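Local atomic coordinates of HRDC domain-containing protein (Bifidobacterium adolescentis ATCC 15703, PDB entry 3CYM), a protein that is uncharacterised but probably acts as a ribonuclease D-like 3'-5' exonuclease on nucleic acid. Residues 29-34 / 85-90; 39-44 / 62-67; 95-100 / 175-180. All blocks are in the same frame, centred on the assembly; numbering follows the deposited sequence. Where two conformers were deposited one is given.

Interaction 1 (29-34 / 85-90)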
# COMPACT_ATOMS: atom_id res chain seq x y z
N ASP A 29 -18.42 -0.95 24.61
CA ASP A 29 -19.31 -2.11 24.46
C ASP A 29 -18.75 -3.15 23.50
O ASP A 29 -18.78 -4.35 23.80
CB ASP A 29 -20.71 -1.68 24.00
CG ASP A 29 -21.66 -2.87 23.84
OD1 ASP A 29 -21.76 -3.70 24.78
OD2 ASP A 29 -22.31 -2.99 22.77
N TYR A 30 -18.24 -2.69 22.36
CA TYR A 30 -17.65 -3.59 21.37
C TYR A 30 -16.39 -4.26 21.90
O TYR A 30 -16.19 -5.44 21.67
CB TYR A 30 -17.38 -2.89 20.03
CG TYR A 30 -17.04 -3.87 18.93
CD1 TYR A 30 -17.98 -4.77 18.46
CD2 TYR A 30 -15.76 -3.89 18.35
CE1 TYR A 30 -17.68 -5.67 17.44
CE2 TYR A 30 -15.46 -4.80 17.33
CZ TYR A 30 -16.42 -5.68 16.89
OH TYR A 30 -16.13 -6.59 15.89
N CYS A 31 -15.56 -3.50 22.62
CA CYS A 31 -14.37 -4.06 23.27
C CYS A 31 -14.69 -5.19 24.24
O CYS A 31 -13.99 -6.20 24.25
CB CYS A 31 -13.58 -2.96 23.98
SG CYS A 31 -12.66 -1.89 22.85
N SER A 32 -15.74 -5.02 25.04
CA SER A 32 -16.26 -6.06 25.94
C SER A 32 -16.68 -7.33 25.21
O SER A 32 -16.40 -8.45 25.65
CB SER A 32 -17.45 -5.53 26.73
OG SER A 32 -17.02 -4.85 27.89
N GLU A 33 -17.38 -7.14 24.09
CA GLU A 33 -17.82 -8.24 23.24
C GLU A 33 -16.64 -8.96 22.59
O GLU A 33 -16.67 -10.18 22.41
CB GLU A 33 -18.79 -7.73 22.18
CG GLU A 33 -20.10 -7.22 22.75
CD GLU A 33 -20.94 -8.33 23.35
OE1 GLU A 33 -21.19 -8.29 24.58
OE2 GLU A 33 -21.32 -9.24 22.59
N LEU A 34 -15.60 -8.20 22.24
CA LEU A 34 -14.36 -8.77 21.71
C LEU A 34 -13.60 -9.55 22.76
O LEU A 34 -12.92 -10.51 22.44
CB LEU A 34 -13.45 -7.68 21.16
CG LEU A 34 -13.83 -7.01 19.83
CD1 LEU A 34 -12.75 -6.03 19.46
CD2 LEU A 34 -14.07 -8.00 18.70
N ASN A 85 -5.92 1.18 23.60
CA ASN A 85 -5.28 0.18 24.44
C ASN A 85 -6.32 -0.75 25.08
O ASN A 85 -6.00 -1.88 25.45
CB ASN A 85 -4.40 0.84 25.51
CG ASN A 85 -3.03 1.29 24.98
OD1 ASN A 85 -2.01 1.05 25.61
ND2 ASN A 85 -3.02 1.95 23.82
N ASP A 86 -7.56 -0.27 25.19
CA ASP A 86 -8.68 -1.10 25.64
C ASP A 86 -8.92 -2.21 24.63
O ASP A 86 -9.19 -3.35 25.00
CB ASP A 86 -9.96 -0.28 25.77
CG ASP A 86 -9.86 0.84 26.79
OD1 ASP A 86 -8.94 0.80 27.65
OD2 ASP A 86 -10.71 1.75 26.74
N PHE A 87 -8.80 -1.85 23.35
CA PHE A 87 -8.93 -2.78 22.24
C PHE A 87 -7.89 -3.90 22.28
O PHE A 87 -8.24 -5.06 22.13
CB PHE A 87 -8.82 -2.01 20.91
CG PHE A 87 -9.13 -2.84 19.72
CD1 PHE A 87 -10.43 -2.91 19.24
CD2 PHE A 87 -8.14 -3.57 19.08
CE1 PHE A 87 -10.72 -3.70 18.14
CE2 PHE A 87 -8.43 -4.36 17.98
CZ PHE A 87 -9.72 -4.43 17.53
N ASN A 88 -6.63 -3.54 22.49
CA ASN A 88 -5.53 -4.50 22.58
C ASN A 88 -5.69 -5.50 23.72
O ASN A 88 -5.35 -6.68 23.59
CB ASN A 88 -4.21 -3.76 22.77
CG ASN A 88 -3.84 -2.91 21.59
OD1 ASN A 88 -4.04 -3.30 20.44
ND2 ASN A 88 -3.28 -1.75 21.87
N ARG A 89 -6.18 -4.99 24.85
CA ARG A 89 -6.41 -5.81 26.04
C ARG A 89 -7.59 -6.74 25.83
O ARG A 89 -7.56 -7.89 26.28
CB ARG A 89 -6.61 -4.91 27.27
CG ARG A 89 -5.35 -4.10 27.63
CD ARG A 89 -5.41 -3.41 28.98
NE ARG A 89 -6.55 -2.50 29.10
CZ ARG A 89 -7.60 -2.71 29.88
NH1 ARG A 89 -7.67 -3.81 30.63
NH2 ARG A 89 -8.59 -1.83 29.92
N ALA A 90 -8.59 -6.25 25.12
CA ALA A 90 -9.76 -7.05 24.75
C ALA A 90 -9.42 -8.21 23.80
O ALA A 90 -9.98 -9.30 23.91
CB ALA A 90 -10.81 -6.16 24.14

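Interaction 2 (39-44 / 62-67). With NA (sodium ion), chain B; NA (sodium ion), chain C.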
# COMPACT_ATOMS: atom_id res chain seq x y z
N GLY A 39 -11.40 -17.27 19.15
CA GLY A 39 -10.81 -17.38 17.83
C GLY A 39 -10.26 -16.08 17.27
O GLY A 39 -10.09 -15.10 18.00
N SER A 40 -10.01 -16.07 15.97
CA SER A 40 -9.27 -15.01 15.30
C SER A 40 -10.05 -13.72 15.06
O SER A 40 -11.28 -13.72 14.98
CB SER A 40 -8.74 -15.52 13.95
OG SER A 40 -7.93 -16.66 14.10
N LEU A 41 -9.31 -12.63 14.92
CA LEU A 41 -9.87 -11.32 14.63
C LEU A 41 -9.76 -11.02 13.14
O LEU A 41 -8.66 -10.79 12.62
CB LEU A 41 -9.16 -10.24 15.45
CG LEU A 41 -9.70 -8.81 15.35
CD1 LEU A 41 -11.00 -8.63 16.13
CD2 LEU A 41 -8.68 -7.81 15.83
N ALA A 42 -10.89 -11.04 12.44
CA ALA A 42 -10.97 -10.54 11.07
C ALA A 42 -10.81 -9.03 11.11
O ALA A 42 -11.52 -8.36 11.85
CB ALA A 42 -12.30 -10.92 10.46
N ALA A 43 -9.87 -8.49 10.32
CA ALA A 43 -9.58 -7.05 10.33
C ALA A 43 -9.49 -6.43 8.93
O ALA A 43 -9.17 -7.11 7.96
CB ALA A 43 -8.32 -6.76 11.11
N ASP A 44 -9.77 -5.13 8.85
CA ASP A 44 -9.58 -4.33 7.63
C ASP A 44 -9.63 -2.83 7.96
O ASP A 44 -9.96 -2.45 9.09
CB ASP A 44 -10.64 -4.66 6.58
CG ASP A 44 -10.16 -4.43 5.17
OD1 ASP A 44 -8.98 -4.10 4.98
OD2 ASP A 44 -10.97 -4.55 4.23
N PHE A 62 -13.77 -4.71 12.06
CA PHE A 62 -13.43 -5.92 12.80
C PHE A 62 -14.56 -6.92 12.85
O PHE A 62 -15.73 -6.54 12.78
CB PHE A 62 -12.97 -5.59 14.22
CG PHE A 62 -11.71 -4.79 14.25
CD1 PHE A 62 -10.52 -5.32 13.76
CD2 PHE A 62 -11.71 -3.50 14.74
CE1 PHE A 62 -9.34 -4.58 13.77
CE2 PHE A 62 -10.54 -2.75 14.77
CZ PHE A 62 -9.35 -3.29 14.27
N LYS A 63 -14.21 -8.19 12.97
CA LYS A 63 -15.17 -9.23 13.27
C LYS A 63 -14.52 -10.28 14.16
O LYS A 63 -13.38 -10.70 13.92
CB LYS A 63 -15.72 -9.89 11.99
CG LYS A 63 -16.91 -10.78 12.27
CD LYS A 63 -17.35 -11.61 11.09
CE LYS A 63 -18.67 -12.29 11.42
NZ LYS A 63 -19.17 -13.16 10.32
N ARG A 64 -15.25 -10.67 15.20
CA ARG A 64 -14.89 -11.83 15.99
C ARG A 64 -16.15 -12.62 16.30
O ARG A 64 -17.21 -12.02 16.53
CB ARG A 64 -14.20 -11.41 17.29
CG ARG A 64 -13.11 -12.34 17.71
CD ARG A 64 -12.34 -11.83 18.90
NE ARG A 64 -11.37 -12.84 19.30
CZ ARG A 64 -10.73 -12.87 20.47
NH1 ARG A 64 -10.94 -11.93 21.38
NH2 ARG A 64 -9.87 -13.85 20.70
N ASP A 65 -16.04 -13.94 16.27
CA ASP A 65 -17.17 -14.85 16.48
C ASP A 65 -17.86 -14.58 17.83
O ASP A 65 -17.30 -14.81 18.89
CB ASP A 65 -16.70 -16.31 16.40
CG ASP A 65 -17.86 -17.31 16.41
OD1 ASP A 65 -17.65 -18.45 16.86
OD2 ASP A 65 -18.97 -16.97 15.95
N GLY A 66 -19.08 -14.04 17.76
CA GLY A 66 -19.85 -13.70 18.95
C GLY A 66 -19.98 -12.21 19.18
O GLY A 66 -21.01 -11.74 19.67
N ALA A 67 -18.94 -11.47 18.82
CA ALA A 67 -18.96 -10.02 18.92
C ALA A 67 -19.58 -9.42 17.67
O ALA A 67 -20.11 -8.31 17.71
CB ALA A 67 -17.54 -9.47 19.10
NA NA B . -11.19 -3.03 2.06
NA NA C . -7.35 -3.30 2.91
O HOH W 1 -13.19 -15.22 15.76
O HOH W 2 -11.54 -1.55 0.10
O HOH W 3 -9.25 -4.35 1.77
O HOH W 4 -9.38 -1.57 2.45
O HOH W 5 -6.97 -5.54 4.15
O HOH W 6 -5.26 -4.24 2.15

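Interaction 3 (95-100 / 175-180)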
# COMPACT_ATOMS: atom_id res chain seq x y z
N VAL A 95 -5.06 -13.96 16.67
CA VAL A 95 -4.57 -13.87 15.31
C VAL A 95 -5.39 -12.83 14.54
O VAL A 95 -6.61 -12.90 14.50
CB VAL A 95 -4.64 -15.26 14.61
CG1 VAL A 95 -4.23 -15.16 13.13
CG2 VAL A 95 -3.75 -16.27 15.32
N TRP A 96 -4.72 -11.86 13.96
CA TRP A 96 -5.38 -10.92 13.08
C TRP A 96 -5.37 -11.49 11.67
O TRP A 96 -4.32 -11.92 11.17
CB TRP A 96 -4.66 -9.57 13.13
CG TRP A 96 -4.79 -8.83 14.43
CD1 TRP A 96 -4.60 -9.33 15.69
CD2 TRP A 96 -5.11 -7.44 14.60
NE1 TRP A 96 -4.79 -8.34 16.62
CE2 TRP A 96 -5.11 -7.17 15.98
CE3 TRP A 96 -5.40 -6.40 13.71
CZ2 TRP A 96 -5.39 -5.90 16.50
CZ3 TRP A 96 -5.67 -5.13 14.23
CH2 TRP A 96 -5.66 -4.90 15.61
N ILE A 97 -6.53 -11.53 11.03
CA ILE A 97 -6.63 -11.91 9.63
C ILE A 97 -6.77 -10.65 8.78
O ILE A 97 -7.71 -9.85 8.96
CB ILE A 97 -7.81 -12.85 9.33
CG1 ILE A 97 -7.87 -13.99 10.33
CG2 ILE A 97 -7.69 -13.43 7.94
CD1 ILE A 97 -9.26 -14.50 10.50
N LEU A 98 -5.81 -10.47 7.89
CA LEU A 98 -5.76 -9.32 6.99
C LEU A 98 -5.49 -9.84 5.59
O LEU A 98 -4.80 -10.84 5.42
CB LEU A 98 -4.64 -8.36 7.42
CG LEU A 98 -4.88 -7.30 8.51
CD1 LEU A 98 -4.86 -7.87 9.90
CD2 LEU A 98 -3.84 -6.20 8.42
N HIS A 99 -6.06 -9.18 4.59
CA HIS A 99 -5.77 -9.48 3.19
C HIS A 99 -4.82 -8.40 2.71
O HIS A 99 -5.22 -7.23 2.64
CB HIS A 99 -7.06 -9.48 2.35
CG HIS A 99 -6.87 -10.04 0.97
ND1 HIS A 99 -6.93 -11.39 0.71
CD2 HIS A 99 -6.61 -9.43 -0.21
CE1 HIS A 99 -6.72 -11.59 -0.58
NE2 HIS A 99 -6.52 -10.42 -1.16
N ASP A 100 -3.58 -8.79 2.42
CA ASP A 100 -2.48 -7.87 2.09
C ASP A 100 -2.21 -6.95 3.28
O ASP A 100 -2.58 -5.77 3.28
CB ASP A 100 -2.74 -7.10 0.78
CG ASP A 100 -1.56 -6.23 0.34
OD1 ASP A 100 -0.43 -6.41 0.83
OD2 ASP A 100 -1.79 -5.36 -0.53
N LEU A 175 -15.95 -12.67 5.89
CA LEU A 175 -15.57 -14.04 5.54
C LEU A 175 -14.13 -14.42 5.85
O LEU A 175 -13.70 -15.52 5.51
CB LEU A 175 -15.86 -14.32 4.05
CG LEU A 175 -17.32 -14.14 3.61
CD1 LEU A 175 -17.42 -14.11 2.10
CD2 LEU A 175 -18.22 -15.22 4.22
N LEU A 176 -13.40 -13.53 6.51
CA LEU A 176 -11.98 -13.74 6.77
C LEU A 176 -11.65 -14.88 7.75
O LEU A 176 -10.65 -15.56 7.57
CB LEU A 176 -11.31 -12.44 7.23
CG LEU A 176 -11.24 -11.29 6.23
CD1 LEU A 176 -10.41 -10.16 6.80
CD2 LEU A 176 -10.66 -11.74 4.88
N ILE A 177 -12.48 -15.11 8.77
CA ILE A 177 -12.20 -16.23 9.68
C ILE A 177 -12.42 -17.58 8.99
O ILE A 177 -11.67 -18.52 9.20
CB ILE A 177 -12.83 -16.09 11.12
CG1 ILE A 177 -14.21 -16.74 11.22
CG2 ILE A 177 -12.85 -14.63 11.64
CD1 ILE A 177 -14.18 -18.07 11.90
N GLU A 178 -13.44 -17.65 8.13
CA GLU A 178 -13.72 -18.84 7.33
C GLU A 178 -12.68 -19.04 6.23
O GLU A 178 -12.36 -20.18 5.88
CB GLU A 178 -15.13 -18.80 6.72
CG GLU A 178 -16.26 -18.90 7.73
CD GLU A 178 -16.82 -17.55 8.16
OE1 GLU A 178 -16.18 -16.51 7.89
OE2 GLU A 178 -17.91 -17.54 8.77
N LEU A 179 -12.16 -17.94 5.70
CA LEU A 179 -11.06 -17.98 4.73
C LEU A 179 -9.83 -18.62 5.34
O LEU A 179 -9.31 -19.59 4.78
CB LEU A 179 -10.70 -16.59 4.22
CG LEU A 179 -11.27 -16.12 2.88
CD1 LEU A 179 -10.52 -14.85 2.48
CD2 LEU A 179 -11.19 -17.20 1.79
N GLU A 180 -9.39 -18.09 6.48
CA GLU A 180 -8.23 -18.59 7.22
C GLU A 180 -8.29 -20.10 7.45
O GLU A 180 -7.30 -20.79 7.21
CB GLU A 180 -8.06 -17.86 8.57
CG GLU A 180 -7.11 -18.61 9.52
CD GLU A 180 -6.93 -17.97 10.89
OE1 GLU A 180 -5.79 -18.02 11.40
OE2 GLU A 180 -7.90 -17.45 11.46

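Interaction 1 (29-34 / 85-90)
L34 and F87 cross obliquely where helix 29-34 meets helix 85-90, one methyl branch of the leucine doing most of the touching. L34 CD1 comes to 3.4 Å from F87 CE1 and also touches the neighbouring ring atoms CD1 and CZ. F87 has its CG anti to the backbone N (chi1 -172°), which puts CG beside the carbonyl carbon, and the end of the ring comes nearer the other helix although its CB leaves the backbone at a slant. C31 reaches across alongside. Its SG lies over the backbone of F87, 3.9 Å from F87 CA and 4.3 Å from F87 CB. A90 meets the other helix with its single methyl: A90 CB sits 3.2 Å from C31 O, a tight fit, and faces L34 CB at 4.3 Å. On the more exposed side R89 leans back on D86 of its own helix in a weak salt bridge. The buried ring of F87 has W84 as a neighbour, the two meeting edge-to-face, and L34 and F87 both also rest on L41 of strand 40-47. The result is a pair of nearly parallel helices, their axes 8.7 Å apart at closest approach and 17° between their directions, layered side by side on one face of the central sheet, as in the RNase H-like fold of DnaQ-type exonucleases.

Interaction 2 (39-44 / 62-67)
The F62 ring and the R64 guanidinium are the flat groups that meet segment 39-44. The edge of F62 faces A42 O, which lies near the ring plane, while L41 CD2 and A43 CB approach obliquely. A43 CB touches F62 CE1 at 3.6 Å. In L41 the first torsion sets CG anti to the backbone N (chi1 -175°), 3.9 Å from F62 CD1; the branch L41 CD2 comes to 3.7 Å from the same F62 CD1. Beyond the segments F62 meets the ring of F87, their planes inclined at about 40°. The guanidinium of R64 is used at its edge. Extended from CG to NE, R64 grips the carbonyl of G39 side-on, with R64 NE 2.9 Å and R64 NH2 3.0 Å from G39 O. That oxygen lies only 4° out of the guanidinium plane, so two donors hold one acceptor at the corner the chain turns at G39. R64 NH1 adds a weak bond to L34 O. An alanine here removes both donors to G39 O and would probably leave the corner less firmly held. Between the side chains the backbones pair antiparallel: A42 N to K63 O and K63 N to A42 O, both 2.9 Å, make A42 and K63 a hydrogen-bonded pair, and A43 with F62 the following non-hydrogen-bonded one. Further along the strand D44 OD2 binds one sodium ion at 2.7 Å and D44 OD1 a second, with two waters bridging the metals; E46 and D172 complete the first site. A beta hairpin carrying an Asp-x-Glu acidic pair on its first strand is consistent with the two-metal centre of DEDD 3'-5' exonucleases.

Interaction 3 (95-100 / 175-180)
I97 drives its CD1 into the first turn of helix 176-180, and this is where the contact is tight. I97 CD1 is 3.4 Å from L176 O and 3.5 Å from I177 CA, so the methyl presses on helix backbone as much as on side chains. I97 and L176 slide past each other in opposite directions: I97 CG2 lies 3.8 Å from L176 CB, while L176 CD1 runs back to 3.5 Å from I97 O. E180, extended beyond CG, crosses I97 at about a right angle and places OE2 3.4 Å from I97 CD1. This carboxylate is not left among carbons alone, since S40 OG bonds to OE2 and R184 makes a salt bridge with OE1. Toward the partly exposed side the packing thins to V95 CG1 against E180 OE1 at 3.7 Å and to the side chain of I177, whose CG2 meets I97 CD1 at the margin although its backbone CA belongs to the tight part. The strand and helix run nearly perpendicular, at 99°. Strand 95-98 lies between strands 40-47 and 117-120; helix 176-190 packs across its I97 side, with helices 121-127 and 135-143 nearby, while the CB of W96 points away from the helix and its ring meets F108 edge-to-face.

Overall arrangement
All three contacts belong to the exonuclease-family region; interactions 2 and 3 lie in or on its mixed sheet, and interaction 1 joins helices packed against it. Interactions 2 and 3 have centres about 9 Å apart, strands 40-47 and 95-98 being neighbours there. Interaction 1 lies about 11 Å from interaction 2 and about 19 Å from interaction 3. Along the chain, interaction 2 is nested inside the loop closed by interaction 1, and interaction 3 follows both. Helices 24-35 and 84-91 lie against one face of the sheet, and helix 176-190 against the other. Strand 40-47, with two of the metal-binding acids, is thus held between helical layers, consistent with an RNase H-like catalytic core.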